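Local atomic coordinates of putative histidinol-phosphate aminotransferase (Erwinia carotovora atroseptica, PDB entry 3LY1), a protein that probably acts as a pyridoxal-phosphate-dependent aminotransferase, and has been assigned tentatively as a histidinol-phosphate aminotransferase. Residues Ala93-Glu99 against Met114-Lys120; Ile71-Ala75 against Val239-Ile244; Tyr306-Met310 against Phe348-Ile354. The contacts are given in a common frame with arbitrary orientation. Where two conformers were deposited one is given. Residue numbers count along the deposited sequence, not the author numbering.

Contact 1: Ala93-Glu99 against Met114-Lys120; sequences AQLVIPE and MKVTKVK. With EDO (1,2-ethanediol), chain G.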
loop_
_atom_site.group_PDB
_atom_site.type_symbol
_atom_site.label_atom_id
_atom_site.label_comp_id
_atom_site.label_asym_id
_atom_site.label_seq_id
_atom_site.Cartn_x
_atom_site.Cartn_y
_atom_site.Cartn_z
ATOM N N ALA A 93 14.590 21.996 4.008
ATOM C CA ALA A 93 13.697 21.707 5.138
ATOM C C ALA A 93 14.334 20.944 6.325
ATOM O O ALA A 93 15.305 20.167 6.183
ATOM C CB ALA A 93 12.499 20.945 4.636
ATOM N N GLN A 94 13.799 21.199 7.509
ATOM C CA GLN A 94 14.177 20.445 8.705
ATOM C C GLN A 94 12.936 19.723 9.211
ATOM O O GLN A 94 11.826 20.213 9.034
ATOM C CB GLN A 94 14.729 21.349 9.814
ATOM C CG GLN A 94 13.690 22.234 10.490
ATOM C CD GLN A 94 14.161 22.929 11.787
ATOM O OE1 GLN A 94 13.497 23.856 12.241
ATOM N NE2 GLN A 94 15.282 22.515 12.348
ATOM N N LEU A 95 13.134 18.569 9.823
ATOM C CA LEU A 95 12.072 17.905 10.575
ATOM C C LEU A 95 12.351 18.208 12.050
ATOM O O LEU A 95 13.469 17.991 12.510
ATOM C CB LEU A 95 12.115 16.387 10.350
ATOM C CG LEU A 95 11.227 15.542 11.255
ATOM C CD1 LEU A 95 9.817 15.696 10.783
ATOM C CD2 LEU A 95 11.653 14.051 11.258
ATOM N N VAL A 96 11.344 18.692 12.762
ATOM C CA VAL A 96 11.434 18.989 14.203
ATOM C C VAL A 96 10.615 17.940 14.942
ATOM O O VAL A 96 9.411 17.772 14.679
ATOM C CB VAL A 96 10.944 20.412 14.547
ATOM C CG1 VAL A 96 10.982 20.641 16.067
ATOM C CG2 VAL A 96 11.824 21.472 13.844
ATOM N N ILE A 97 11.294 17.201 15.825
ATOM C CA ILE A 97 10.672 16.097 16.587
ATOM C C ILE A 97 11.223 16.089 18.022
ATOM O O ILE A 97 12.394 16.548 18.272
ATOM C CB ILE A 97 10.953 14.690 15.968
ATOM C CG1 ILE A 97 12.383 14.574 15.390
ATOM C CG2 ILE A 97 9.883 14.324 14.859
ATOM C CD1 ILE A 97 12.862 13.088 15.146
ATOM N N PRO A 98 10.444 15.545 18.946
ATOM C CA PRO A 98 10.936 15.109 20.257
ATOM C C PRO A 98 11.961 14.010 20.055
ATOM O O PRO A 98 11.856 13.260 19.086
ATOM C CB PRO A 98 9.680 14.554 20.958
ATOM C CG PRO A 98 8.527 15.074 20.171
ATOM C CD PRO A 98 9.024 15.163 18.765
ATOM N N GLU A 99 12.931 13.913 20.952
ATOM C CA GLU A 99 14.034 12.986 20.777
ATOM C C GLU A 99 13.526 11.541 20.842
ATOM O O GLU A 99 14.107 10.657 20.193
ATOM C CB GLU A 99 15.128 13.230 21.822
ATOM C CG GLU A 99 16.323 12.316 21.673
ATOM C CD GLU A 99 17.520 12.760 22.479
ATOM O OE1 GLU A 99 17.399 13.723 23.278
ATOM O OE2 GLU A 99 18.581 12.124 22.309
HETATM N N MSE A 114 16.848 15.766 4.557
HETATM C CA MSE A 114 16.528 16.862 5.471
HETATM C C MSE A 114 17.365 16.845 6.757
HETATM O O MSE A 114 17.698 15.772 7.307
HETATM C CB MSE A 114 15.049 16.796 5.842
HETATM C CG MSE A 114 14.146 17.049 4.656
HETATM SE SE MSE A 114 12.267 16.685 5.088
HETATM C CE MSE A 114 12.049 17.944 6.622
ATOM N N LYS A 115 17.656 18.039 7.257
ATOM C CA LYS A 115 18.107 18.196 8.627
ATOM C C LYS A 115 17.058 17.629 9.579
ATOM O O LYS A 115 15.876 17.881 9.406
ATOM C CB LYS A 115 18.292 19.678 8.926
ATOM C CG LYS A 115 18.750 19.971 10.325
ATOM C CD LYS A 115 19.022 21.467 10.520
ATOM C CE LYS A 115 19.636 21.710 11.904
ATOM N NZ LYS A 115 20.194 23.088 11.974
ATOM N N VAL A 116 17.489 16.881 10.583
ATOM C CA VAL A 116 16.574 16.340 11.597
ATOM C C VAL A 116 16.960 16.969 12.926
ATOM O O VAL A 116 18.095 16.817 13.377
ATOM C CB VAL A 116 16.660 14.824 11.697
ATOM C CG1 VAL A 116 15.816 14.324 12.840
ATOM C CG2 VAL A 116 16.189 14.182 10.382
ATOM N N THR A 117 16.035 17.719 13.508
ATOM C CA THR A 117 16.287 18.494 14.712
ATOM C C THR A 117 15.497 17.864 15.854
ATOM O O THR A 117 14.265 17.987 15.915
ATOM C CB THR A 117 15.900 19.983 14.489
ATOM O OG1 THR A 117 16.703 20.533 13.434
ATOM C CG2 THR A 117 16.114 20.821 15.772
ATOM N N LYS A 118 16.203 17.156 16.737
ATOM C CA LYS A 118 15.588 16.467 17.855
ATOM C C LYS A 118 15.713 17.324 19.108
ATOM O O LYS A 118 16.788 17.875 19.382
ATOM C CB LYS A 118 16.258 15.107 18.102
ATOM C CG LYS A 118 15.962 14.066 17.057
ATOM C CD LYS A 118 16.727 12.760 17.357
ATOM C CE LYS A 118 16.661 11.853 16.154
ATOM N NZ LYS A 118 17.166 10.500 16.465
ATOM N N VAL A 119 14.607 17.457 19.833
ATOM C CA VAL A 119 14.527 18.238 21.045
ATOM C C VAL A 119 14.420 17.296 22.243
ATOM O O VAL A 119 13.515 16.447 22.326
ATOM C CB VAL A 119 13.309 19.200 21.009
ATOM C CG1 VAL A 119 13.189 19.969 22.333
ATOM C CG2 VAL A 119 13.423 20.129 19.794
ATOM N N LYS A 120 15.365 17.454 23.163
ATOM C CA LYS A 120 15.454 16.599 24.346
ATOM C C LYS A 120 14.115 16.575 25.082
ATOM O O LYS A 120 13.417 17.575 25.129
ATOM C CB LYS A 120 16.594 17.086 25.243
ATOM C CG LYS A 120 16.936 16.177 26.421
ATOM C CD LYS A 120 18.027 16.798 27.319
ATOM C CE LYS A 120 18.425 15.838 28.460
ATOM N NZ LYS A 120 19.920 15.837 28.653
HETATM C C1 EDO G . 12.563 9.312 16.786
HETATM O O1 EDO G . 12.971 9.498 15.422
HETATM C C2 EDO G . 13.125 8.045 17.464
HETATM O O2 EDO G . 13.123 8.200 18.921
HETATM O O HOH W 1 17.628 20.614 5.263
HETATM O O HOH W 2 16.191 9.852 18.969
#

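Contact 2: Ile71-Ala75 against Val239-Ile244; sequences ILLTA and VAGEKI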
loop_
_atom_site.group_PDB
_atom_site.type_symbol
_atom_site.label_atom_id
_atom_site.label_comp_id
_atom_site.label_asym_id
_atom_site.label_seq_id
_atom_site.Cartn_x
_atom_site.Cartn_y
_atom_site.Cartn_z
ATOM N N ILE A 71 -9.878 13.972 2.549
ATOM C CA ILE A 71 -9.481 12.619 2.976
ATOM C C ILE A 71 -8.554 11.968 1.931
ATOM O O ILE A 71 -8.860 11.965 0.742
ATOM C CB ILE A 71 -10.721 11.711 3.214
ATOM C CG1 ILE A 71 -11.597 12.299 4.302
ATOM C CG2 ILE A 71 -10.328 10.223 3.613
ATOM C CD1 ILE A 71 -10.828 12.597 5.631
ATOM N N LEU A 72 -7.429 11.411 2.378
ATOM C CA LEU A 72 -6.604 10.513 1.561
ATOM C C LEU A 72 -6.469 9.175 2.232
ATOM O O LEU A 72 -5.890 9.090 3.325
ATOM C CB LEU A 72 -5.187 11.060 1.325
ATOM C CG LEU A 72 -4.254 10.254 0.419
ATOM C CD1 LEU A 72 -4.698 10.307 -1.038
ATOM C CD2 LEU A 72 -2.839 10.835 0.521
ATOM N N LEU A 73 -7.012 8.133 1.596
ATOM C CA LEU A 73 -6.888 6.774 2.093
ATOM C C LEU A 73 -5.537 6.211 1.747
ATOM O O LEU A 73 -5.014 6.415 0.629
ATOM C CB LEU A 73 -7.995 5.872 1.523
ATOM C CG LEU A 73 -9.370 5.832 2.173
ATOM C CD1 LEU A 73 -10.353 5.336 1.111
ATOM C CD2 LEU A 73 -9.412 4.997 3.464
ATOM N N THR A 74 -4.946 5.506 2.703
ATOM C CA THR A 74 -3.584 5.013 2.565
ATOM C C THR A 74 -3.522 3.606 3.139
ATOM O O THR A 74 -4.449 3.135 3.898
ATOM C CB THR A 74 -2.499 5.946 3.260
ATOM O OG1 THR A 74 -2.719 5.993 4.676
ATOM C CG2 THR A 74 -2.476 7.438 2.690
ATOM N N ALA A 75 -2.485 2.890 2.739
ATOM C CA ALA A 75 -2.304 1.497 3.218
ATOM C C ALA A 75 -1.611 1.524 4.567
ATOM O O ALA A 75 -0.379 1.474 4.667
ATOM C CB ALA A 75 -1.551 0.632 2.191
ATOM N N VAL A 239 1.536 8.786 -3.417
ATOM C CA VAL A 239 0.977 7.430 -3.309
ATOM C C VAL A 239 0.446 7.063 -4.701
ATOM O O VAL A 239 0.253 7.948 -5.555
ATOM C CB VAL A 239 -0.141 7.305 -2.242
ATOM C CG1 VAL A 239 0.413 7.603 -0.854
ATOM C CG2 VAL A 239 -1.335 8.202 -2.583
ATOM N N ALA A 240 0.293 5.767 -4.952
ATOM C CA ALA A 240 -0.162 5.285 -6.260
ATOM C C ALA A 240 -1.692 5.144 -6.206
ATOM O O ALA A 240 -2.288 4.046 -6.201
ATOM C CB ALA A 240 0.535 3.970 -6.651
ATOM N N GLY A 241 -2.324 6.295 -6.131
ATOM C CA GLY A 241 -3.750 6.374 -5.992
ATOM C C GLY A 241 -4.217 5.872 -4.650
ATOM O O GLY A 241 -3.432 5.693 -3.708
ATOM N N GLU A 242 -5.526 5.716 -4.551
ATOM C CA GLU A 242 -6.146 5.141 -3.378
ATOM C C GLU A 242 -6.678 3.781 -3.810
ATOM O O GLU A 242 -7.761 3.677 -4.379
ATOM C CB GLU A 242 -7.274 6.044 -2.871
ATOM C CG GLU A 242 -6.773 7.368 -2.289
ATOM C CD GLU A 242 -7.877 8.373 -2.020
ATOM O OE1 GLU A 242 -8.346 8.999 -3.011
ATOM O OE2 GLU A 242 -8.295 8.512 -0.835
ATOM N N LYS A 243 -5.898 2.740 -3.524
ATOM C CA LYS A 243 -6.150 1.401 -4.045
ATOM C C LYS A 243 -5.979 0.413 -2.886
ATOM O O LYS A 243 -5.104 -0.465 -2.906
ATOM C CB LYS A 243 -5.183 1.082 -5.188
ATOM C CG LYS A 243 -5.256 2.062 -6.363
ATOM C CD LYS A 243 -4.313 1.692 -7.455
ATOM C CE LYS A 243 -4.441 2.636 -8.656
ATOM N NZ LYS A 243 -3.618 2.200 -9.790
ATOM N N ILE A 244 -6.830 0.594 -1.891
ATOM C CA ILE A 244 -6.833 -0.183 -0.660
ATOM C C ILE A 244 -7.388 -1.557 -0.995
ATOM O O ILE A 244 -8.194 -1.717 -1.908
ATOM C CB ILE A 244 -7.674 0.564 0.437
ATOM C CG1 ILE A 244 -7.140 1.993 0.628
ATOM C CG2 ILE A 244 -7.567 -0.095 1.782
ATOM C CD1 ILE A 244 -5.643 2.032 1.004
HETATM O O HOH W 3 -10.571 9.247 -0.152
HETATM O O HOH W 4 -8.186 11.944 -2.100
HETATM O O HOH W 5 -2.990 5.367 -0.946
#

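Contact 3: Tyr306-Met310 against Phe348-Ile354; sequences YQTHM and FRKKSWI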
loop_
_atom_site.group_PDB
_atom_site.type_symbol
_atom_site.label_atom_id
_atom_site.label_comp_id
_atom_site.label_asym_id
_atom_site.label_seq_id
_atom_site.Cartn_x
_atom_site.Cartn_y
_atom_site.Cartn_z
ATOM N N TYR A 306 16.298 -8.640 30.392
ATOM C CA TYR A 306 14.876 -8.747 30.639
ATOM C C TYR A 306 14.121 -9.222 29.383
ATOM O O TYR A 306 13.232 -10.091 29.458
ATOM C CB TYR A 306 14.352 -7.411 31.138
ATOM C CG TYR A 306 12.891 -7.449 31.529
ATOM C CD1 TYR A 306 12.439 -8.326 32.514
ATOM C CD2 TYR A 306 11.949 -6.639 30.898
ATOM C CE1 TYR A 306 11.113 -8.374 32.875
ATOM C CE2 TYR A 306 10.581 -6.686 31.270
ATOM C CZ TYR A 306 10.181 -7.565 32.266
ATOM O OH TYR A 306 8.848 -7.673 32.665
ATOM N N GLN A 307 14.503 -8.684 28.223
ATOM C CA GLN A 307 13.881 -9.096 26.961
ATOM C C GLN A 307 14.136 -10.593 26.722
ATOM O O GLN A 307 13.240 -11.314 26.259
ATOM C CB GLN A 307 14.419 -8.292 25.762
ATOM C CG GLN A 307 13.990 -6.816 25.698
ATOM C CD GLN A 307 14.769 -6.058 24.691
ATOM O OE1 GLN A 307 15.955 -6.328 24.522
ATOM N NE2 GLN A 307 14.127 -5.092 23.994
ATOM N N THR A 308 15.352 -11.049 27.041
ATOM C CA THR A 308 15.752 -12.438 26.786
ATOM C C THR A 308 15.049 -13.373 27.748
ATOM O O THR A 308 14.588 -14.443 27.339
ATOM C CB THR A 308 17.299 -12.657 26.871
ATOM O OG1 THR A 308 17.938 -11.916 25.828
ATOM C CG2 THR A 308 17.655 -14.149 26.693
ATOM N N HIS A 309 14.952 -12.986 29.025
ATOM C CA HIS A 309 14.266 -13.835 30.004
ATOM C C HIS A 309 12.762 -13.960 29.728
ATOM O O HIS A 309 12.178 -15.040 29.830
ATOM C CB HIS A 309 14.545 -13.385 31.441
ATOM C CG HIS A 309 15.977 -13.570 31.865
ATOM N ND1 HIS A 309 16.721 -12.568 32.451
ATOM C CD2 HIS A 309 16.806 -14.637 31.761
ATOM C CE1 HIS A 309 17.948 -13.005 32.684
ATOM N NE2 HIS A 309 18.027 -14.258 32.275
HETATM N N MSE A 310 12.144 -12.857 29.338
HETATM C CA MSE A 310 10.738 -12.880 28.951
HETATM C C MSE A 310 10.527 -13.713 27.660
HETATM O O MSE A 310 9.599 -14.515 27.603
HETATM C CB MSE A 310 10.192 -11.449 28.822
HETATM C CG MSE A 310 9.757 -10.833 30.189
HETATM SE SE MSE A 310 8.143 -11.750 30.824
HETATM C CE MSE A 310 8.006 -11.004 32.617
ATOM N N PHE A 348 9.763 -13.331 38.511
ATOM C CA PHE A 348 11.067 -12.829 38.092
ATOM C C PHE A 348 11.716 -12.052 39.242
ATOM O O PHE A 348 12.941 -12.191 39.479
ATOM C CB PHE A 348 10.967 -11.884 36.891
ATOM C CG PHE A 348 11.038 -12.551 35.531
ATOM C CD1 PHE A 348 10.498 -13.794 35.296
ATOM C CD2 PHE A 348 11.620 -11.876 34.466
ATOM C CE1 PHE A 348 10.533 -14.370 34.022
ATOM C CE2 PHE A 348 11.664 -12.442 33.188
ATOM C CZ PHE A 348 11.117 -13.690 32.966
ATOM N N ARG A 349 10.920 -11.224 39.928
ATOM C CA ARG A 349 11.444 -10.385 41.009
ATOM C C ARG A 349 12.098 -11.258 42.102
ATOM O O ARG A 349 13.176 -10.931 42.622
ATOM C CB ARG A 349 10.344 -9.481 41.577
ATOM C CG ARG A 349 10.643 -8.762 42.922
ATOM C CD ARG A 349 11.954 -7.948 42.928
ATOM N NE ARG A 349 12.069 -6.927 41.872
ATOM C CZ ARG A 349 11.596 -5.677 41.938
ATOM N NH1 ARG A 349 10.939 -5.268 43.004
ATOM N NH2 ARG A 349 11.810 -4.818 40.933
ATOM N N LYS A 350 11.466 -12.381 42.417
ATOM C CA LYS A 350 11.961 -13.258 43.468
ATOM C C LYS A 350 13.353 -13.769 43.136
ATOM O O LYS A 350 14.142 -14.042 44.049
ATOM C CB LYS A 350 11.017 -14.448 43.687
ATOM C CG LYS A 350 9.621 -14.064 44.115
ATOM C CD LYS A 350 8.810 -15.322 44.357
ATOM C CE LYS A 350 7.356 -15.020 44.602
ATOM N NZ LYS A 350 6.590 -16.324 44.754
ATOM N N LYS A 351 13.652 -13.914 41.845
ATOM C CA LYS A 351 14.964 -14.416 41.434
ATOM C C LYS A 351 15.851 -13.320 40.844
ATOM O O LYS A 351 16.845 -13.618 40.180
ATOM C CB LYS A 351 14.836 -15.643 40.500
ATOM C CG LYS A 351 14.176 -15.386 39.134
ATOM C CD LYS A 351 13.850 -16.694 38.390
ATOM C CE LYS A 351 15.127 -17.420 37.915
ATOM N NZ LYS A 351 14.875 -18.778 37.278
ATOM N N SER A 352 15.512 -12.061 41.129
ATOM C CA SER A 352 16.251 -10.881 40.663
ATOM C C SER A 352 16.300 -10.610 39.150
ATOM O O SER A 352 17.169 -9.848 38.689
ATOM C CB SER A 352 17.685 -10.870 41.224
ATOM O OG SER A 352 17.648 -10.740 42.614
ATOM N N TRP A 353 15.371 -11.192 38.390
ATOM C CA TRP A 353 15.343 -11.030 36.926
ATOM C C TRP A 353 14.545 -9.801 36.516
ATOM O O TRP A 353 14.472 -9.460 35.315
ATOM C CB TRP A 353 14.730 -12.267 36.263
ATOM C CG TRP A 353 15.696 -13.364 35.928
ATOM C CD1 TRP A 353 17.045 -13.398 36.181
ATOM C CD2 TRP A 353 15.376 -14.595 35.264
ATOM N NE1 TRP A 353 17.578 -14.572 35.713
ATOM C CE2 TRP A 353 16.579 -15.329 35.149
ATOM C CE3 TRP A 353 14.189 -15.145 34.742
ATOM C CZ2 TRP A 353 16.626 -16.600 34.537
ATOM C CZ3 TRP A 353 14.233 -16.397 34.142
ATOM C CH2 TRP A 353 15.444 -17.115 34.050
ATOM N N ILE A 354 13.901 -9.179 37.503
ATOM C CA ILE A 354 13.312 -7.869 37.344
ATOM C C ILE A 354 13.493 -7.100 38.645
ATOM O O ILE A 354 13.761 -7.750 39.706
ATOM C CB ILE A 354 11.796 -7.938 36.946
ATOM C CG1 ILE A 354 11.363 -6.657 36.231
ATOM C CG2 ILE A 354 10.901 -8.251 38.178
ATOM C CD1 ILE A 354 9.873 -6.609 35.804
ATOM O OXT ILE A 354 13.345 -5.843 38.630
HETATM O O HOH W 6 16.386 -10.054 33.479
#

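Contact 1: Ala93-Glu99 against Met114-Lys120
Just before strand 115-119, selenomethionine M114 reaches across to A93 and L95, its CE lying 3.6 Å from A93 CB and 4.0 Å from L95 CB. K115 N makes a weak hydrogen bond to A93 O (3.3 Å), backed by a water bound to both atoms, and K115 O accepts L95 N at 2.9 Å. The two strands, 94-98 and 115-119, run parallel, and helix 104-111 connects them in a beta-alpha-beta crossover. V116 faces that helix beside L95 and I97; its CG1 is 3.9 Å from I97 CD1. T117 bonds through both backbone groups, N to L95 O (2.8 Å) and O to I97 N (3.1 Å). K118 lies on the same face as V116, its CG 3.8 Å from I97 CD1, while its ammonium forms a salt bridge with E106 of the helix. V119 closes the pattern: its N donates to I97 O (2.9 Å) and its O accepts E99 N (2.9 Å). The odd-numbered residues of both segments supply the backbone bonds. Strand 115-119 is outermost in the chain's main sheet, so T117 and the exposed K115 and K118 suit an edge strand, held here by main-chain hydrogen bonds and aliphatic contacts.

Contact 2: Ile71-Ala75 against Val239-Ile244
One direct hydrogen bond joins the two segments: L73 N donates to E242 OE2 at 2.8 Å, with an almost linear angle of 175°. The carboxylate thus takes up an amide on the side of strand 71-74 that has no neighbouring strand in this chain. Waters extend the polar contact. One lies 2.9 Å from I71 O and 3.1 Å from E242 OE1, and another, 2.8 Å from L73 O and equally 2.8 Å from G241 O, donates to both carbonyls and so links main chain to main chain. Strand 71-74 is the edge of the large mixed sheet of this PLP-dependent aminotransferase fold; its other side pairs antiparallel with strand 223-226, through L72 with A225 and T74 with G223. Segment 239-244, in the loop between helices 229-235 and 246-255, has no regular structure and meets this edge without strand pairing. At A240 it bends in an inverse gamma turn, and the second subunit approaches there: E79 of that subunit accepts A240 N, and its S78, a cofactor-binding residue, is hydrogen-bonded to K243 NZ. Apolar contacts flank the hydrogen bond. L72 CD1 lies 3.8 Å from E242 CG and 4.3 Å from V239 CG2. I244 CG1 approaches L73 CB at 4.1 Å, and I244 CD1 lies 4.5 Å from A75 CB; the same methyl makes van der Waals contact with the backbone, 3.3 Å from T74 O and 3.7 Å from A75 N.

Contact 3: Tyr306-Met310 against Phe348-Ile354
A Schellman motif ends helix 335-350, and the C-terminal tail that follows it folds back against helix 303-312. S352, with positive phi, is the C' residue: W353 N bonds to F348 O at 2.8 Å and S352 N to R349 O at 3.0 Å. This reversal brings W353 and I354 to the same neighbouring helix that F348 meets, so the tail and the last turn of helix 335-350 pack on it together. H309 makes contacts with both F348 and W353. Its imidazole stacks face to face on the five-membered ring of W353, with centroids 3.6 Å apart and planes at 9°, while H309 CB sits over the six-membered ring in a CH-pi contact, 4.1 Å from its centroid. H309 CB also comes within 3.5 Å of F348 CE2. Selenomethionine M310 takes one face of the phenyl ring: its CE is 4.1 Å from the F348 centroid and close to the ring normal, and its SE, 4.7 Å from that centroid, adds an oblique Met-aromatic contact. Y306 fills the space beside them, its CE1 3.9 Å from F348 CD2 and 3.6 Å from I354 CD1. No direct hydrogen bond crosses between the segments, so packing is the main interaction. The chain end is fixed within its own segment by R349, whose NH2 forms a salt bridge with I354 OXT (3.0 Å) and whose NE bonds to I354 O (2.9 Å). One water bridges the segments, lying 2.7 Å from H309 ND1 and donating to W353 O, also at 2.7 Å.

In the fold
Contacts 1 and 2 involve opposite edges of the seven-stranded mixed sheet: contact 1 pairs outermost strand 115-119 with 94-98, whereas in contact 2 a loop meets the other outermost strand, 71-74. Their centres are 27 Å apart, and contact 1 is nested within the stretch of chain that contact 2 closes. Contact 3 follows both in sequence and joins helices 303-312 and 335-350 at the C-terminal end, its centre 36 Å from that of contact 1 and 44 Å from that of contact 2. Bound PLP lies about 7 Å from the T74 side chain in contact 2 and about 11 Å from that of I97 in contact 1; contact 2's loop also touches the second subunit, whereas contact 3 is remote from the annotated sites.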